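Local coordinates for monosaccharide ABC transporter substrate-binding protein, CUT2 family (Bradyrhizobium sp., PDB 4YHS) that probably binds a monosaccharide or related solute in the periplasm and delivers it to an ABC transporter of the CUT2 family, at residues Arg265-Lys268 with Gly269-Asp272; Phe207-Ala210 with Val211-Ser214; Glu82-Arg86 with Leu87-Met91. One frame throughout, in Å; residues are numbered along the deposited sequence.

Contact 1. Residues Arg265-Lys268 with Gly269-Asp272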
ATOM      1  N   ARG A 265     -14.824  -8.523 -25.989  1.00 25.34           N
ATOM      2  CA  ARG A 265     -15.561  -7.500 -26.740  1.00 35.29           C
ATOM      3  C   ARG A 265     -14.770  -6.938 -27.912  1.00 30.17           C
ATOM      4  O   ARG A 265     -15.256  -6.069 -28.625  1.00 30.24           O
ATOM      5  CB  ARG A 265     -15.959  -6.352 -25.822  1.00 32.36           C
ATOM      6  CG  ARG A 265     -17.119  -6.681 -24.901  1.00 34.80           C
ATOM      7  CD  ARG A 265     -17.338  -5.542 -23.920  1.00 39.90           C
ATOM      8  NE  ARG A 265     -18.663  -5.548 -23.311  1.00 60.53           N
ATOM      9  CZ  ARG A 265     -19.710  -4.846 -23.745  1.00 58.17           C
ATOM     10  NH1 ARG A 265     -19.627  -4.064 -24.821  1.00 49.24           N
ATOM     11  NH2 ARG A 265     -20.857  -4.926 -23.088  1.00 60.06           N
ATOM     12  N   GLY A 266     -13.541  -7.412 -28.097  1.00 35.61           N
ATOM     13  CA  GLY A 266     -12.699  -6.928 -29.176  1.00 32.79           C
ATOM     14  C   GLY A 266     -12.251  -5.477 -29.036  1.00 35.63           C
ATOM     15  O   GLY A 266     -12.068  -4.767 -30.037  1.00 27.82           O
ATOM     16  N   LEU A 267     -12.062  -5.043 -27.793  1.00 27.71           N
ATOM     17  CA  LEU A 267     -11.688  -3.660 -27.471  1.00 24.39           C
ATOM     18  C   LEU A 267     -10.214  -3.472 -27.111  1.00 26.99           C
ATOM     19  O   LEU A 267      -9.827  -2.411 -26.648  1.00 20.42           O
ATOM     20  CB  LEU A 267     -12.542  -3.160 -26.296  1.00 19.49           C
ATOM     21  CG  LEU A 267     -14.042  -3.131 -26.532  1.00 26.07           C
ATOM     22  CD1 LEU A 267     -14.792  -2.756 -25.250  1.00 26.28           C
ATOM     23  CD2 LEU A 267     -14.406  -2.173 -27.633  1.00 33.90           C
ATOM     24  N   LYS A 268      -9.379  -4.482 -27.311  1.00 23.60           N
ATOM     25  CA  LYS A 268      -7.992  -4.350 -26.888  1.00 26.18           C
ATOM     26  C   LYS A 268      -7.343  -3.151 -27.604  1.00 20.53           C
ATOM     27  O   LYS A 268      -7.527  -2.971 -28.811  1.00 21.13           O
ATOM     28  CB  LYS A 268      -7.237  -5.638 -27.169  1.00 29.32           C
ATOM     29  CG  LYS A 268      -5.817  -5.670 -26.614  1.00 41.40           C
ATOM     30  CD  LYS A 268      -4.839  -6.375 -27.565  1.00 58.57           C
ATOM     31  CE  LYS A 268      -4.140  -7.567 -26.920  1.00 62.74           C
ATOM     32  NZ  LYS A 268      -2.935  -7.960 -27.709  1.00 64.67           N
ATOM     33  N   GLY A 269      -6.630  -2.318 -26.845  1.00 22.04           N
ATOM     34  CA  GLY A 269      -6.018  -1.107 -27.376  1.00 25.02           C
ATOM     35  C   GLY A 269      -6.963   0.058 -27.630  1.00 21.35           C
ATOM     36  O   GLY A 269      -6.498   1.202 -27.822  1.00 23.51           O
ATOM     37  N   LYS A 270      -8.278  -0.206 -27.652  1.00 19.05           N
ATOM     38  CA  LYS A 270      -9.280   0.856 -27.754  1.00 19.38           C
ATOM     39  C   LYS A 270      -9.639   1.394 -26.383  1.00 21.30           C
ATOM     40  O   LYS A 270      -9.951   2.574 -26.226  1.00 22.85           O
ATOM     41  CB  LYS A 270     -10.560   0.363 -28.424  1.00 24.20           C
ATOM     42  CG  LYS A 270     -10.383  -0.088 -29.874  1.00 25.29           C
ATOM     43  CD  LYS A 270     -11.735  -0.364 -30.517  1.00 22.90           C
ATOM     44  CE  LYS A 270     -11.585  -1.006 -31.869  1.00 32.00           C
ATOM     45  NZ  LYS A 270     -12.881  -1.525 -32.355  1.00 40.46           N
ATOM     46  N   VAL A 271      -9.672   0.490 -25.411  1.00 18.04           N
ATOM     47  CA  VAL A 271      -9.905   0.855 -24.029  1.00 17.81           C
ATOM     48  C   VAL A 271      -8.701   0.399 -23.241  1.00 21.80           C
ATOM     49  O   VAL A 271      -8.330  -0.775 -23.315  1.00 20.92           O
ATOM     50  CB  VAL A 271     -11.191   0.201 -23.494  1.00 18.35           C
ATOM     51  CG1 VAL A 271     -11.395   0.535 -21.998  1.00 22.11           C
ATOM     52  CG2 VAL A 271     -12.414   0.581 -24.355  1.00 20.94           C
ATOM     53  N   ASP A 272      -8.065   1.326 -22.519  1.00 16.49           N
ATOM     54  CA  ASP A 272      -6.976   0.985 -21.621  1.00 15.45           C
ATOM     55  C   ASP A 272      -7.402   0.870 -20.169  1.00 17.19           C
ATOM     56  O   ASP A 272      -8.349   1.536 -19.711  1.00 19.96           O
ATOM     57  CB  ASP A 272      -5.859   2.014 -21.748  1.00 18.36           C
ATOM     58  CG  ASP A 272      -5.046   1.809 -22.997  1.00 29.12           C
ATOM     59  OD1 ASP A 272      -4.344   0.800 -23.051  1.00 33.39           O
ATOM     60  OD2 ASP A 272      -5.134   2.636 -23.922  1.00 25.61           O
TER
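The carbonyl oxygen L267 O is gripped by two backbone donors from beyond the bend. V271 N meets it at 3.2 Å, nearly in line with the C=O bond (164° at the oxygen), whereas K270 N, 2.9 Å from L267 O, comes in from above the carbonyl plane. The shorter bond closes a tight turn through K268 and G269, whose backbone angles are those of a type II turn; G269 sits at the position where positive phi favours glycine. Another glycine works just upstream: G266, also with positive phi, is the first residue to leave helix 252-264 and belongs to the Schellman motif that ends it. The chain is thus turned twice within a few residues before it enters strand 272-275 of the parallel sheet. On the inner side L267 and V271 run next to each other in the same direction, with CD1 of L267 4.2 Å from CG2 of V271. Both suit the place because apolar neighbours await them: I262 touches both, L239 touches L267, and V248 touches V271. K270 holds its CB 3.4 Å from L267 O and runs out extended, its CD 4.3 Å from CD2 of L267. Its ammonium ends 4.1 Å from G266 O, too far for a hydrogen bond; lysine suits the surface here, with its methylenes against L267. Where the strand begins, D272 forms a salt bridge with R246.

Contact 2. Residues Phe207-Ala210 with Val211-Ser214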
ATOM      1  N   PHE A 207      -8.245  10.921  -6.829  1.00 18.60           N
ATOM      2  CA  PHE A 207      -8.391  10.746  -8.272  1.00 14.99           C
ATOM      3  C   PHE A 207      -9.149  11.927  -8.894  1.00 16.13           C
ATOM      4  O   PHE A 207      -8.734  12.475  -9.903  1.00 20.87           O
ATOM      5  CB  PHE A 207      -9.108   9.434  -8.569  1.00 14.58           C
ATOM      6  CG  PHE A 207      -9.196   9.111 -10.020  1.00 19.22           C
ATOM      7  CD1 PHE A 207      -8.102   8.604 -10.692  1.00 18.51           C
ATOM      8  CD2 PHE A 207     -10.374   9.329 -10.718  1.00 19.54           C
ATOM      9  CE1 PHE A 207      -8.162   8.303 -12.053  1.00 19.44           C
ATOM     10  CE2 PHE A 207     -10.453   9.039 -12.073  1.00 17.19           C
ATOM     11  CZ  PHE A 207      -9.341   8.526 -12.745  1.00 20.13           C
HETATM   12  N   MSE A 208     -10.244  12.321  -8.264  1.00 17.94           N
HETATM   13  CA  MSE A 208     -11.085  13.379  -8.805  1.00 20.74           C
HETATM   14  C   MSE A 208     -10.354  14.711  -8.729  1.00 21.36           C
HETATM   15  O   MSE A 208     -10.450  15.513  -9.659  1.00 22.18           O
HETATM   16  CB  MSE A 208     -12.422  13.475  -8.062  1.00 23.73           C
HETATM   17  CG  MSE A 208     -13.337  12.281  -8.224  1.00 23.67           C
HETATM   18 SE   MSE A 208     -13.744  11.846 -10.110  1.00 37.24          SE
HETATM   19  CE  MSE A 208     -14.957  13.344 -10.581  1.00 31.24           C
ATOM     20  N   ASP A 209      -9.635  14.949  -7.629  1.00 21.23           N
ATOM     21  CA  ASP A 209      -8.922  16.213  -7.452  1.00 22.42           C
ATOM     22  C   ASP A 209      -7.863  16.275  -8.534  1.00 23.11           C
ATOM     23  O   ASP A 209      -7.683  17.316  -9.155  1.00 25.38           O
ATOM     24  CB  ASP A 209      -8.260  16.354  -6.074  1.00 21.94           C
ATOM     25  CG  ASP A 209      -9.245  16.576  -4.945  1.00 34.89           C
ATOM     26  OD1 ASP A 209     -10.436  16.876  -5.191  1.00 26.32           O
ATOM     27  OD2 ASP A 209      -8.793  16.465  -3.779  1.00 25.97           O
ATOM     28  N   ALA A 210      -7.181  15.160  -8.775  1.00 19.58           N
ATOM     29  CA  ALA A 210      -6.043  15.172  -9.696  1.00 21.51           C
ATOM     30  C   ALA A 210      -6.418  15.339 -11.175  1.00 22.73           C
ATOM     31  O   ALA A 210      -5.623  15.896 -11.932  1.00 25.62           O
ATOM     32  CB  ALA A 210      -5.183  13.888  -9.505  1.00 18.08           C
ATOM     33  N   VAL A 211      -7.623  14.924 -11.586  1.00 19.99           N
ATOM     34  CA  VAL A 211      -8.028  15.039 -12.995  1.00 22.15           C
ATOM     35  C   VAL A 211      -8.760  16.341 -13.291  1.00 27.83           C
ATOM     36  O   VAL A 211      -9.028  16.668 -14.443  1.00 29.77           O
ATOM     37  CB  VAL A 211      -8.928  13.862 -13.444  1.00 21.05           C
ATOM     38  CG1 VAL A 211      -8.170  12.538 -13.289  1.00 24.04           C
ATOM     39  CG2 VAL A 211     -10.259  13.850 -12.696  1.00 20.52           C
ATOM     40  N   LYS A 212      -9.060  17.093 -12.248  1.00 30.27           N
ATOM     41  CA  LYS A 212      -9.761  18.356 -12.399  1.00 27.26           C
ATOM     42  C   LYS A 212      -8.937  19.290 -13.273  1.00 27.03           C
ATOM     43  O   LYS A 212      -7.717  19.366 -13.136  1.00 28.79           O
ATOM     44  CB  LYS A 212     -10.020  18.957 -11.018  1.00 26.45           C
ATOM     45  CG  LYS A 212     -11.042  20.072 -10.967  1.00 36.34           C
ATOM     46  CD  LYS A 212     -11.706  20.229  -9.558  1.00 68.92           C
ATOM     47  CE  LYS A 212     -10.997  19.512  -8.373  1.00 67.04           C
ATOM     48  NZ  LYS A 212      -9.582  19.927  -8.079  1.00 69.81           N
ATOM     49  N   GLY A 213      -9.609  19.965 -14.204  1.00 29.56           N
ATOM     50  CA  GLY A 213      -8.952  20.923 -15.074  1.00 40.94           C
ATOM     51  C   GLY A 213      -8.231  20.308 -16.262  1.00 44.10           C
ATOM     52  O   GLY A 213      -7.426  20.983 -16.902  1.00 49.61           O
ATOM     53  N   SER A 214      -8.503  19.038 -16.559  1.00 31.29           N
ATOM     54  CA  SER A 214      -7.906  18.377 -17.723  1.00 30.36           C
ATOM     55  C   SER A 214      -9.002  18.026 -18.713  1.00 31.71           C
ATOM     56  O   SER A 214     -10.177  18.298 -18.442  1.00 27.64           O
ATOM     57  CB  SER A 214      -7.142  17.121 -17.308  1.00 33.34           C
ATOM     58  OG  SER A 214      -8.029  16.085 -16.933  1.00 26.81           O
TER
HETATM   59  O   HOH W   1      -5.746  17.881 -14.060  1.00 24.00           O
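V211 lays its CG1 methyl over one face of the F207 ring, 4.2 Å off the ring plane and displaced to its margin. The torsion that sets this, chi1 -61°, puts CG1 anti to the carbonyl carbon and leaves CG2 wedged between the carbonyl oxygens of F207 and M208, 3.5 Å from M208 O. The F207 ring also stacks with W190, and V211 packs on I216 and V218, so an aromatic and a branched residue suit this buried side. An alanine in place of V211 would remove both methyls and would probably leave that ring face and the side chain of V218 less well covered. On the outer side D209 and K212 run together, yet OD1 and NZ stay 4.3 Å apart, short of a salt bridge; OD2 is hydrogen-bonded to the Y165 hydroxyl, and NZ, folded back by chi3 (15°), makes a weak hydrogen bond to D209 O. A water links A210 O (2.9 Å) to K212 O (2.6 Å). V211 O accepts S214 OG at 2.7 Å and also S214 N, closing a type II beta turn with G213 at positive phi, a compact exit from helix 198-211 toward strand 216-218.

Contact 3. Residues Glu82-Arg86 with Leu87-Met91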
ATOM      1  N   GLU A  82      13.232  -9.742   5.572  1.00 15.57           N
ATOM      2  CA  GLU A  82      14.503  -9.500   4.911  1.00 15.97           C
ATOM      3  C   GLU A  82      15.247  -8.347   5.603  1.00 18.53           C
ATOM      4  O   GLU A  82      16.470  -8.405   5.776  1.00 19.84           O
ATOM      5  CB  GLU A  82      14.281  -9.207   3.422  1.00 14.89           C
ATOM      6  CG  GLU A  82      13.870 -10.401   2.596  1.00 19.21           C
ATOM      7  CD  GLU A  82      14.997 -11.425   2.488  1.00 24.27           C
ATOM      8  OE1 GLU A  82      16.123 -11.046   2.099  1.00 29.35           O
ATOM      9  OE2 GLU A  82      14.760 -12.586   2.841  1.00 20.36           O
ATOM     10  N   GLU A  83      14.529  -7.330   6.072  1.00 15.95           N
ATOM     11  CA  GLU A  83      15.215  -6.220   6.738  1.00 15.63           C
ATOM     12  C   GLU A  83      15.700  -6.679   8.121  1.00 16.72           C
ATOM     13  O   GLU A  83      16.792  -6.323   8.543  1.00 19.87           O
ATOM     14  CB  GLU A  83      14.320  -4.986   6.834  1.00 13.89           C
ATOM     15  CG  GLU A  83      15.071  -3.714   7.315  1.00 15.16           C
ATOM     16  CD  GLU A  83      16.033  -3.180   6.267  1.00 19.61           C
ATOM     17  OE1 GLU A  83      16.278  -3.844   5.228  1.00 20.05           O
ATOM     18  OE2 GLU A  83      16.540  -2.078   6.478  1.00 19.76           O
ATOM     19  N   SER A  84      14.921  -7.498   8.814  1.00 20.12           N
ATOM     20  CA  SER A  84      15.403  -8.041  10.090  1.00 17.71           C
ATOM     21  C   SER A  84      16.692  -8.870   9.900  1.00 18.95           C
ATOM     22  O   SER A  84      17.648  -8.729  10.666  1.00 22.09           O
ATOM     23  CB  SER A  84      14.300  -8.865  10.756  1.00 18.92           C
ATOM     24  OG  SER A  84      13.172  -8.049  11.088  1.00 18.57           O
ATOM     25  N   LYS A  85      16.728  -9.731   8.880  1.00 18.76           N
ATOM     26  CA  LYS A  85      17.943 -10.466   8.542  1.00 24.98           C
ATOM     27  C   LYS A  85      19.119  -9.529   8.224  1.00 24.33           C
ATOM     28  O   LYS A  85      20.228  -9.737   8.722  1.00 21.21           O
ATOM     29  CB  LYS A  85      17.703 -11.386   7.348  1.00 23.13           C
ATOM     30  CG  LYS A  85      17.614 -12.868   7.683  1.00 34.93           C
ATOM     31  CD  LYS A  85      17.735 -13.743   6.419  1.00 42.70           C
ATOM     32  CE  LYS A  85      16.596 -13.455   5.432  1.00 50.37           C
ATOM     33  NZ  LYS A  85      16.596 -14.337   4.217  1.00 46.20           N
ATOM     34  N   ARG A  86      18.880  -8.498   7.413  1.00 18.97           N
ATOM     35  CA  ARG A  86      19.957  -7.597   6.976  1.00 19.75           C
ATOM     36  C   ARG A  86      20.575  -6.887   8.166  1.00 24.13           C
ATOM     37  O   ARG A  86      21.795  -6.757   8.265  1.00 19.29           O
ATOM     38  CB  ARG A  86      19.423  -6.554   5.993  1.00 16.08           C
ATOM     39  CG  ARG A  86      20.520  -5.776   5.283  1.00 24.73           C
ATOM     40  CD  ARG A  86      19.947  -4.702   4.375  1.00 19.79           C
ATOM     41  NE  ARG A  86      19.330  -3.623   5.150  1.00 22.10           N
ATOM     42  CZ  ARG A  86      20.005  -2.707   5.840  1.00 21.98           C
ATOM     43  NH1 ARG A  86      19.350  -1.774   6.513  1.00 24.93           N
ATOM     44  NH2 ARG A  86      21.332  -2.715   5.858  1.00 27.32           N
ATOM     45  N   LEU A  87      19.723  -6.459   9.088  1.00 16.57           N
ATOM     46  CA  LEU A  87      20.173  -5.666  10.258  1.00 17.29           C
ATOM     47  C   LEU A  87      20.722  -6.539  11.363  1.00 18.43           C
ATOM     48  O   LEU A  87      21.439  -6.057  12.249  1.00 24.66           O
ATOM     49  CB  LEU A  87      19.023  -4.808  10.808  1.00 23.99           C
ATOM     50  CG  LEU A  87      18.644  -3.586   9.956  1.00 17.08           C
ATOM     51  CD1 LEU A  87      17.395  -2.897  10.518  1.00 17.38           C
ATOM     52  CD2 LEU A  87      19.805  -2.623   9.844  1.00 27.32           C
ATOM     53  N   GLY A  88      20.429  -7.833  11.307  1.00 20.19           N
ATOM     54  CA  GLY A  88      20.877  -8.744  12.358  1.00 23.34           C
ATOM     55  C   GLY A  88      19.969  -8.827  13.577  1.00 27.40           C
ATOM     56  O   GLY A  88      20.453  -9.042  14.697  1.00 31.70           O
ATOM     57  N   VAL A  89      18.659  -8.691  13.388  1.00 18.39           N
ATOM     58  CA  VAL A  89      17.757  -8.684  14.542  1.00 24.31           C
ATOM     59  C   VAL A  89      16.813  -9.873  14.422  1.00 23.65           C
ATOM     60  O   VAL A  89      16.765 -10.514  13.378  1.00 22.79           O
ATOM     61  CB  VAL A  89      16.989  -7.337  14.665  1.00 19.11           C
ATOM     62  CG1 VAL A  89      17.977  -6.204  14.953  1.00 25.71           C
ATOM     63  CG2 VAL A  89      16.141  -7.049  13.422  1.00 18.30           C
ATOM     64  N   LYS A  90      16.101 -10.171  15.505  1.00 21.87           N
ATOM     65  CA  LYS A  90      15.224 -11.339  15.596  1.00 20.23           C
ATOM     66  C   LYS A  90      13.778 -10.942  15.527  1.00 27.54           C
ATOM     67  O   LYS A  90      13.262 -10.290  16.432  1.00 34.12           O
ATOM     68  CB  LYS A  90      15.435 -12.107  16.909  1.00 22.03           C
ATOM     69  CG  LYS A  90      16.875 -12.526  17.230  1.00 52.88           C
ATOM     70  CD  LYS A  90      16.921 -13.383  18.518  1.00 60.77           C
ATOM     71  CE  LYS A  90      18.024 -12.951  19.506  1.00 63.04           C
ATOM     72  NZ  LYS A  90      17.657 -11.768  20.364  1.00 58.14           N
HETATM   73  N   MSE A  91      13.126 -11.359  14.456  1.00 27.37           N
HETATM   74  CA  MSE A  91      11.712 -11.095  14.250  1.00 24.26           C
HETATM   75  C   MSE A  91      10.905 -12.289  14.738  1.00 26.72           C
HETATM   76  O   MSE A  91      11.296 -13.425  14.525  1.00 24.36           O
HETATM   77  CB  MSE A  91      11.422 -10.833  12.764  1.00 20.16           C
HETATM   78  CG  MSE A  91       9.935 -11.050  12.379  1.00 36.23           C
HETATM   79 SE   MSE A  91       9.681 -11.072  10.490  1.00 47.98          SE
HETATM   80  CE  MSE A  91      10.167 -12.951  10.271  1.00 29.74           C
TER
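The side chain of R86 sets out from CB with CG anti to the backbone N (chi1 -168°), and its CB and CG pass beside the amide of L87. A bend about the CG-CD bond (chi3 69°) then swings the head back toward E83 and slantwise across L87. NE meets E83 OE1 at 3.1 Å; CZ lies 4.0 Å from CD2 of L87, and NH1 closes to 3.5 Å from that same methyl while bonding to E83 OE2 at 2.8 Å. Both oxygens of E83 lie close to the guanidinium plane, but the nitrogens approach from above the carboxylate plane, 46° out of it, so the two groups are tilted against each other. This side-on, two-pronged salt bridge fixes the rotation of the arginine head; NH1 also reaches L52 O, and E83 OE1 has further partners in R304 and W26. Just after these residues a Schellman motif ends the helix of the beta-alpha-beta unit 60-65, 71-87, 90-95. G88, at positive phi, is its C-prime residue; V89 N bonds to S84 O at 2.9 Å, almost straight, and G88 N to K85 O at 3.2 Å. A side chain on G88 would jam against the preceding carbonyl, hence glycine. Beneath the turn the small S84 lets the chain come close: its CB stands 3.7 Å from CG2 of V89, and OG, bonded back to V80 O, faces CB of M91. L87 places CD1 against CG of E83, and V307 from helix 299-314 covers both.

In the fold
Each contact lies where a helix gives way to a strand. Contacts 1 and 2, with centres 24 Å apart, lead into strands 272-275 and 216-218, the two outermost strands of the four-stranded parallel sheet. Contact 3 lies on the opposite side of the chain's centre, about 46 Å from contact 1 and about 42 Å from contact 2, centre to centre, and leads into strand 90-95 of the larger mixed sheet. Contact 1 is a surface turn, mostly backbone bonds with one apolar pair. Contact 2 is partly buried and adds an aromatic face and a water bridge. Contact 3, also partly buried, is the one with salt bridges inside it, and helix 299-314 packs against it.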